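Local coordinates for protein transketolase (Campylobacter jejuni, PDB 3M6L) that belongs to the thiamine diphosphate-dependent transketolase family and binds thiamine diphosphate, a calcium ion and ribose-5-phosphate, at residues 341-346 and 498-503; 411-416 and 439-444. All blocks are in the same frame, centred on the assembly; numbering follows the deposited sequence.

From the N terminus, the chain first meets residues 341-346, at the start of helix 343-357, and residues 498-503, the end of strand 496-499 and the loop that follows, come back against them, so contact 1 closes a loop of 151 residues. Contact 2 is nested inside that loop: strand 411-417 pairs with strand 439-443 after 22 intervening residues, most of them helix. The two contacts share one parallel sheet, in which strands 439-443 and 496-499 are neighbours; Phe498 N lies 2.8 Å from Phe440 O, a probable hydrogen bond. Both end at the same ligand, where Arg344 and Arg502 of contact 1 pack on His444 of contact 2 around the phosphate of ribose-5-phosphate.

Contact 1. Residues 341-346 and 498-503; sequences LATRDS and FVLSRQ. With R5P (ribose-5-phosphate), chain F.
Thr343 and Ser501 grip each other by a reciprocal pair of hydrogen bonds, each backbone N-H reaching the other's hydroxyl. Ser501 N donates to Thr343 OG1 at 2.8 Å and an almost straight 169°, and Thr343 N donates to Ser501 OG at 3.0 Å. Both hydroxyls sit between their own backbone N and carbonyl carbon (chi1 52° for Thr343), which turns each toward the opposite backbone. Ser501 OG also donates to Gln503 O, and Thr343 OG1 donates to a water that in turn donates to Val499 O, so both hydroxyls act as donor and acceptor. Arg344 N adds a main-chain bond to Ser501 O.

Van der Waals packing fills in around these bonds. CB of Ala342, the N-cap residue of helix 343-357, rests 3.3 Å from Gln503 O, and Leu500 CD2 packs against Thr343 CB at 3.9 Å.

The charged side chains run side by side in the same direction, both extended from CG to NE, with guanidinium planes 35° apart. CG of Arg502 lies 3.8 Å above one face of the Arg344 guanidinium, toward its rim, and Arg344 NE makes a weak bond to Arg502 O. Their charge converges on the phosphate of ribose-5-phosphate: Arg502 NE donates to O2P at 2.6 Å and its NH1 to O3P, while Arg344 NH1 donates to O1P at 3.1 Å and also to Ser371 O. Ser371, His444, Asp452 and His259 of the second subunit bond the same ligand. The arrangement is that of an anion-binding site, formed where the loop after strand 496-499 meets the first turn of helix 343-357 in the pyrimidine-binding domain.

Contact 2. Residues 411-416 and 439-444; sequences LPFSAT and FFIFTH. With R5P (ribose-5-phosphate), chain F.
Strands 411-416 and 439-443 run parallel, their axes 4.6 Å apart at closest and 22° from alignment, with Phe413 beside Phe439 and Thr416 beside Phe442. Five backbone bonds weave between them, from Phe439 N to Pro412 O through Ser414 N to Phe439 O as far as Thr443 N to Thr416 O. The shortest is Ile441 N to Ser414 O at 2.7 Å. Ile441 is bonded to the neighbouring strand through both its N and its O, the latter accepting from Thr416 N.

On the face bearing Phe413, Ala415, Phe439 and Ile441 the contacts are apolar. Ala415 CB lies 3.9 Å from Ile441 CB. CD1 of Phe413 comes within 4.1 Å of Ile441 CG1, ring and branch crossing at a slant. With chi1 at -55°, Ile441 CG1 lies beside its own backbone N, toward Phe413. At the strand starts, Leu411 CD2 lies at the edge of the Phe439 ring, 4.4 Å from Phe439 CE2. Helix 343-357 covers this face through Leu351 and Asn347.

The pair opens and closes a beta-alpha-beta unit, joined by helix 421-434, which lies on the other face against Thr416, Phe440 and Phe442. There CG2 of Thr416 sits 4.1 Å from Phe442 CD1, while Ser414 OG, sunk in the same side, is hydrogen-bonded to His438 and Asn401. Thr416 also lies about 5 Å from a bound thiamine diphosphate, measured from its side chain.

At the strand end, Thr443 OG1 accepts from ND1 of His444, the next residue, 20° out of the imidazole plane, and is also hydrogen-bonded to Asn372. The other ring nitrogen, His444 NE2, donates to O2P of ribose-5-phosphate at 2.7 Å, with the phosphorus in the ring plane. Together the two bonds would limit the imidazole's rotation.

Contact 1. Residues 341-346 and 498-503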
loop_
_atom_site.group_PDB
_atom_site.type_symbol
_atom_site.label_atom_id
_atom_site.label_comp_id
_atom_site.label_asym_id
_atom_site.label_seq_id
_atom_site.Cartn_x
_atom_site.Cartn_y
_atom_site.Cartn_z
ATOM N N LEU A 341 -1.254 31.291 -4.470
ATOM C CA LEU A 341 -1.687 30.212 -5.265
ATOM C C LEU A 341 -1.790 28.950 -4.408
ATOM O O LEU A 341 -1.167 28.902 -3.414
ATOM C CB LEU A 341 -0.765 29.895 -6.402
ATOM C CG LEU A 341 0.703 29.993 -6.118
ATOM C CD1 LEU A 341 1.336 28.704 -5.379
ATOM C CD2 LEU A 341 1.303 30.339 -7.584
ATOM N N ALA A 342 -2.618 28.042 -4.829
ATOM C CA ALA A 342 -2.546 26.646 -4.244
ATOM C C ALA A 342 -1.242 26.072 -4.795
ATOM O O ALA A 342 -0.925 26.185 -5.977
ATOM C CB ALA A 342 -3.727 25.773 -4.636
ATOM N N THR A 343 -0.527 25.269 -3.995
ATOM C CA THR A 343 0.727 24.768 -4.499
ATOM C C THR A 343 0.527 23.595 -5.482
ATOM O O THR A 343 1.473 23.257 -6.236
ATOM C CB THR A 343 1.715 24.395 -3.377
ATOM O OG1 THR A 343 1.033 23.512 -2.465
ATOM C CG2 THR A 343 2.298 25.622 -2.673
ATOM N N ARG A 344 -0.670 23.075 -5.594
ATOM C CA ARG A 344 -0.910 22.149 -6.680
ATOM C C ARG A 344 -0.846 22.884 -8.010
ATOM O O ARG A 344 -0.509 22.335 -8.973
ATOM C CB ARG A 344 -2.257 21.405 -6.583
ATOM C CG ARG A 344 -3.513 22.242 -6.528
ATOM C CD ARG A 344 -4.764 21.409 -6.690
ATOM N NE ARG A 344 -5.971 22.176 -6.442
ATOM C CZ ARG A 344 -7.187 21.798 -6.720
ATOM N NH1 ARG A 344 -7.421 20.678 -7.336
ATOM N NH2 ARG A 344 -8.177 22.613 -6.409
ATOM N N ASP A 345 -1.261 24.137 -7.993
ATOM C CA ASP A 345 -1.258 24.956 -9.222
ATOM C C ASP A 345 0.124 25.509 -9.581
ATOM O O ASP A 345 0.562 25.425 -10.768
ATOM C CB ASP A 345 -2.219 26.155 -9.083
ATOM C CG ASP A 345 -3.690 25.751 -9.038
ATOM O OD1 ASP A 345 -4.115 24.772 -9.674
ATOM O OD2 ASP A 345 -4.470 26.418 -8.318
ATOM N N SER A 346 0.883 26.029 -8.610
ATOM C CA SER A 346 2.268 26.359 -8.870
ATOM C C SER A 346 2.997 25.132 -9.417
ATOM O O SER A 346 3.814 25.172 -10.347
ATOM C CB SER A 346 2.985 26.984 -7.759
ATOM O OG SER A 346 2.956 26.088 -6.577
ATOM N N PHE A 498 6.617 15.686 -3.554
ATOM C CA PHE A 498 6.104 17.029 -3.463
ATOM C C PHE A 498 4.693 16.983 -2.859
ATOM O O PHE A 498 3.752 16.399 -3.423
ATOM C CB PHE A 498 6.080 17.723 -4.866
ATOM C CG PHE A 498 7.444 17.914 -5.376
ATOM C CD1 PHE A 498 8.181 19.074 -5.186
ATOM C CD2 PHE A 498 8.014 16.904 -6.093
ATOM C CE1 PHE A 498 9.494 19.124 -5.670
ATOM C CE2 PHE A 498 9.291 16.976 -6.544
ATOM C CZ PHE A 498 10.035 18.100 -6.365
ATOM N N VAL A 499 4.557 17.556 -1.666
ATOM C CA VAL A 499 3.349 17.527 -0.879
ATOM C C VAL A 499 2.689 18.855 -0.978
ATOM O O VAL A 499 3.240 19.865 -0.501
ATOM C CB VAL A 499 3.601 17.188 0.601
ATOM C CG1 VAL A 499 2.317 17.274 1.469
ATOM C CG2 VAL A 499 4.256 15.810 0.581
ATOM N N LEU A 500 1.527 18.898 -1.668
ATOM C CA LEU A 500 0.977 20.182 -2.233
ATOM C C LEU A 500 -0.469 20.369 -1.774
ATOM O O LEU A 500 -1.232 19.405 -1.634
ATOM C CB LEU A 500 1.026 20.102 -3.775
ATOM C CG LEU A 500 2.378 19.800 -4.327
ATOM C CD1 LEU A 500 2.413 19.211 -5.778
ATOM C CD2 LEU A 500 3.359 20.915 -4.145
ATOM N N SER A 501 -0.922 21.637 -1.705
ATOM C CA SER A 501 -2.236 21.951 -1.230
ATOM C C SER A 501 -3.302 21.949 -2.301
ATOM O O SER A 501 -2.985 22.283 -3.507
ATOM C CB SER A 501 -2.258 23.317 -0.546
ATOM O OG SER A 501 -2.100 24.337 -1.556
ATOM N N ARG A 502 -4.523 21.662 -1.883
ATOM C CA ARG A 502 -5.732 21.899 -2.693
ATOM C C ARG A 502 -6.036 23.375 -2.719
ATOM O O ARG A 502 -6.430 23.923 -3.719
ATOM C CB ARG A 502 -6.917 21.143 -2.095
ATOM C CG ARG A 502 -8.191 21.192 -2.902
ATOM C CD ARG A 502 -9.382 20.404 -2.263
ATOM N NE ARG A 502 -10.545 20.387 -3.145
ATOM C CZ ARG A 502 -11.671 21.069 -2.942
ATOM N NH1 ARG A 502 -12.662 20.967 -3.841
ATOM N NH2 ARG A 502 -11.841 21.834 -1.840
ATOM N N GLN A 503 -5.940 23.998 -1.549
ATOM C CA GLN A 503 -6.411 25.322 -1.300
ATOM C C GLN A 503 -5.355 26.393 -1.512
ATOM O O GLN A 503 -4.148 26.146 -1.386
ATOM C CB GLN A 503 -7.017 25.414 0.148
ATOM C CG GLN A 503 -6.044 25.620 1.258
ATOM C CD GLN A 503 -5.383 24.270 1.719
ATOM O OE1 GLN A 503 -5.580 23.215 1.084
ATOM N NE2 GLN A 503 -4.729 24.317 2.884
HETATM C C1 R5P F . -12.466 11.322 -4.599
HETATM O O1 R5P F . -13.434 10.290 -4.213
HETATM C C2 R5P F . -13.135 12.472 -5.367
HETATM O O2 R5P F . -13.360 12.194 -6.764
HETATM C C3 R5P F . -12.583 13.912 -5.176
HETATM O O3 R5P F . -13.719 14.405 -4.478
HETATM C C4 R5P F . -12.483 14.983 -6.311
HETATM O O4 R5P F . -12.043 14.358 -7.533
HETATM C C5 R5P F . -11.682 16.286 -5.924
HETATM O O5 R5P F . -12.022 17.534 -6.652
HETATM P P R5P F . -11.108 18.906 -6.524
HETATM O O1P R5P F . -10.045 19.050 -7.749
HETATM O O2P R5P F . -10.396 18.678 -5.085
HETATM O O3P R5P F . -11.858 20.195 -6.395
HETATM O O HOH W 1 2.336 22.549 -0.124
#

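Contact 2. Residues 411-416 and 439-444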
loop_
_atom_site.group_PDB
_atom_site.type_symbol
_atom_site.label_atom_id
_atom_site.label_comp_id
_atom_site.label_asym_id
_atom_site.label_seq_id
_atom_site.Cartn_x
_atom_site.Cartn_y
_atom_site.Cartn_z
ATOM N N LEU A 411 12.904 10.801 -17.134
ATOM C CA LEU A 411 12.765 11.491 -15.837
ATOM C C LEU A 411 11.282 11.472 -15.532
ATOM O O LEU A 411 10.537 12.366 -15.948
ATOM C CB LEU A 411 13.237 12.974 -15.984
ATOM C CG LEU A 411 14.731 13.039 -16.130
ATOM C CD1 LEU A 411 15.048 14.520 -16.703
ATOM C CD2 LEU A 411 15.408 12.750 -14.789
ATOM N N PRO A 412 10.741 10.421 -14.881
ATOM C CA PRO A 412 9.305 10.286 -14.679
ATOM C C PRO A 412 8.743 10.920 -13.412
ATOM O O PRO A 412 9.435 11.042 -12.393
ATOM C CB PRO A 412 9.125 8.762 -14.601
ATOM C CG PRO A 412 10.438 8.374 -13.909
ATOM C CD PRO A 412 11.482 9.254 -14.416
ATOM N N PHE A 413 7.463 11.313 -13.504
ATOM C CA PHE A 413 6.682 11.662 -12.307
ATOM C C PHE A 413 5.434 10.817 -12.216
ATOM O O PHE A 413 4.807 10.451 -13.212
ATOM C CB PHE A 413 6.426 13.139 -12.188
ATOM C CG PHE A 413 5.446 13.667 -13.185
ATOM C CD1 PHE A 413 4.058 13.640 -12.941
ATOM C CD2 PHE A 413 5.894 14.253 -14.391
ATOM C CE1 PHE A 413 3.155 14.161 -13.874
ATOM C CE2 PHE A 413 4.982 14.759 -15.331
ATOM C CZ PHE A 413 3.627 14.679 -15.083
ATOM N N SER A 414 5.057 10.461 -10.941
ATOM C CA SER A 414 3.817 9.813 -10.594
ATOM C C SER A 414 2.992 10.745 -9.744
ATOM O O SER A 414 3.513 11.387 -8.856
ATOM C CB SER A 414 4.102 8.520 -9.744
ATOM O OG SER A 414 4.949 7.583 -10.424
ATOM N N ALA A 415 1.681 10.805 -9.968
ATOM C CA ALA A 415 0.857 11.699 -9.211
ATOM C C ALA A 415 -0.475 11.105 -8.721
ATOM O O ALA A 415 -1.138 10.311 -9.412
ATOM C CB ALA A 415 0.460 12.961 -10.146
ATOM N N THR A 416 -0.813 11.390 -7.458
ATOM C CA THR A 416 -2.108 11.107 -6.870
ATOM C C THR A 416 -2.337 12.055 -5.689
ATOM O O THR A 416 -1.523 12.932 -5.401
ATOM C CB THR A 416 -2.282 9.564 -6.476
ATOM O OG1 THR A 416 -3.619 9.313 -6.041
ATOM C CG2 THR A 416 -1.122 9.267 -5.492
ATOM N N PHE A 439 10.033 11.237 -9.389
ATOM C CA PHE A 439 9.361 12.292 -8.627
ATOM C C PHE A 439 7.921 11.997 -8.347
ATOM O O PHE A 439 7.185 11.586 -9.226
ATOM C CB PHE A 439 9.466 13.665 -9.376
ATOM C CG PHE A 439 10.855 13.903 -9.867
ATOM C CD1 PHE A 439 11.839 14.220 -8.966
ATOM C CD2 PHE A 439 11.206 13.746 -11.223
ATOM C CE1 PHE A 439 13.161 14.346 -9.381
ATOM C CE2 PHE A 439 12.553 13.878 -11.618
ATOM C CZ PHE A 439 13.490 14.193 -10.694
ATOM N N PHE A 440 7.535 12.136 -7.072
ATOM C CA PHE A 440 6.197 11.808 -6.622
ATOM C C PHE A 440 5.409 13.027 -6.310
ATOM O O PHE A 440 5.859 13.862 -5.504
ATOM C CB PHE A 440 6.256 10.864 -5.361
ATOM C CG PHE A 440 6.814 9.540 -5.670
ATOM C CD1 PHE A 440 5.972 8.438 -5.885
ATOM C CD2 PHE A 440 8.187 9.313 -5.799
ATOM C CE1 PHE A 440 6.547 7.196 -6.167
ATOM C CE2 PHE A 440 8.683 8.094 -6.112
ATOM C CZ PHE A 440 7.839 7.051 -6.287
ATOM N N ILE A 441 4.264 13.190 -6.953
ATOM C CA ILE A 441 3.523 14.450 -6.821
ATOM C C ILE A 441 2.221 14.151 -6.060
ATOM O O ILE A 441 1.391 13.360 -6.502
ATOM C CB ILE A 441 3.146 14.955 -8.211
ATOM C CG1 ILE A 441 4.377 15.086 -9.131
ATOM C CG2 ILE A 441 2.261 16.193 -8.033
ATOM C CD1 ILE A 441 5.405 15.891 -8.560
ATOM N N PHE A 442 2.081 14.734 -4.857
ATOM C CA PHE A 442 1.015 14.390 -3.995
ATOM C C PHE A 442 0.276 15.661 -3.597
ATOM O O PHE A 442 0.752 16.410 -2.746
ATOM C CB PHE A 442 1.523 13.759 -2.680
ATOM C CG PHE A 442 2.266 12.429 -2.835
ATOM C CD1 PHE A 442 1.833 11.432 -3.725
ATOM C CD2 PHE A 442 3.355 12.231 -2.101
ATOM C CE1 PHE A 442 2.520 10.194 -3.773
ATOM C CE2 PHE A 442 4.074 11.022 -2.160
ATOM C CZ PHE A 442 3.604 10.026 -3.047
ATOM N N THR A 443 -0.882 15.845 -4.136
ATOM C CA THR A 443 -1.726 16.968 -3.820
ATOM C C THR A 443 -2.743 16.664 -2.688
ATOM O O THR A 443 -2.903 15.499 -2.156
ATOM C CB THR A 443 -2.424 17.522 -5.112
ATOM O OG1 THR A 443 -3.524 16.700 -5.485
ATOM C CG2 THR A 443 -1.394 17.655 -6.244
ATOM N N HIS A 444 -3.516 17.658 -2.297
ATOM C CA HIS A 444 -4.586 17.511 -1.311
ATOM C C HIS A 444 -4.037 17.003 -0.010
ATOM O O HIS A 444 -4.437 15.970 0.517
ATOM C CB HIS A 444 -5.661 16.600 -1.871
ATOM C CG HIS A 444 -6.409 17.209 -3.020
ATOM N ND1 HIS A 444 -5.797 17.505 -4.219
ATOM C CD2 HIS A 444 -7.740 17.394 -3.197
ATOM C CE1 HIS A 444 -6.718 18.032 -5.026
ATOM N NE2 HIS A 444 -7.914 17.909 -4.462
HETATM C C1 R5P F . -12.466 11.322 -4.599
HETATM O O1 R5P F . -13.434 10.290 -4.213
HETATM C C2 R5P F . -13.135 12.472 -5.367
HETATM O O2 R5P F . -13.360 12.194 -6.764
HETATM C C3 R5P F . -12.583 13.912 -5.176
HETATM O O3 R5P F . -13.719 14.405 -4.478
HETATM C C4 R5P F . -12.483 14.983 -6.311
HETATM O O4 R5P F . -12.043 14.358 -7.533
HETATM C C5 R5P F . -11.682 16.286 -5.924
HETATM O O5 R5P F . -12.022 17.534 -6.652
HETATM P P R5P F . -11.108 18.906 -6.524
HETATM O O1P R5P F . -10.045 19.050 -7.749
HETATM O O2P R5P F . -10.396 18.678 -5.085
HETATM O O3P R5P F . -11.858 20.195 -6.395
#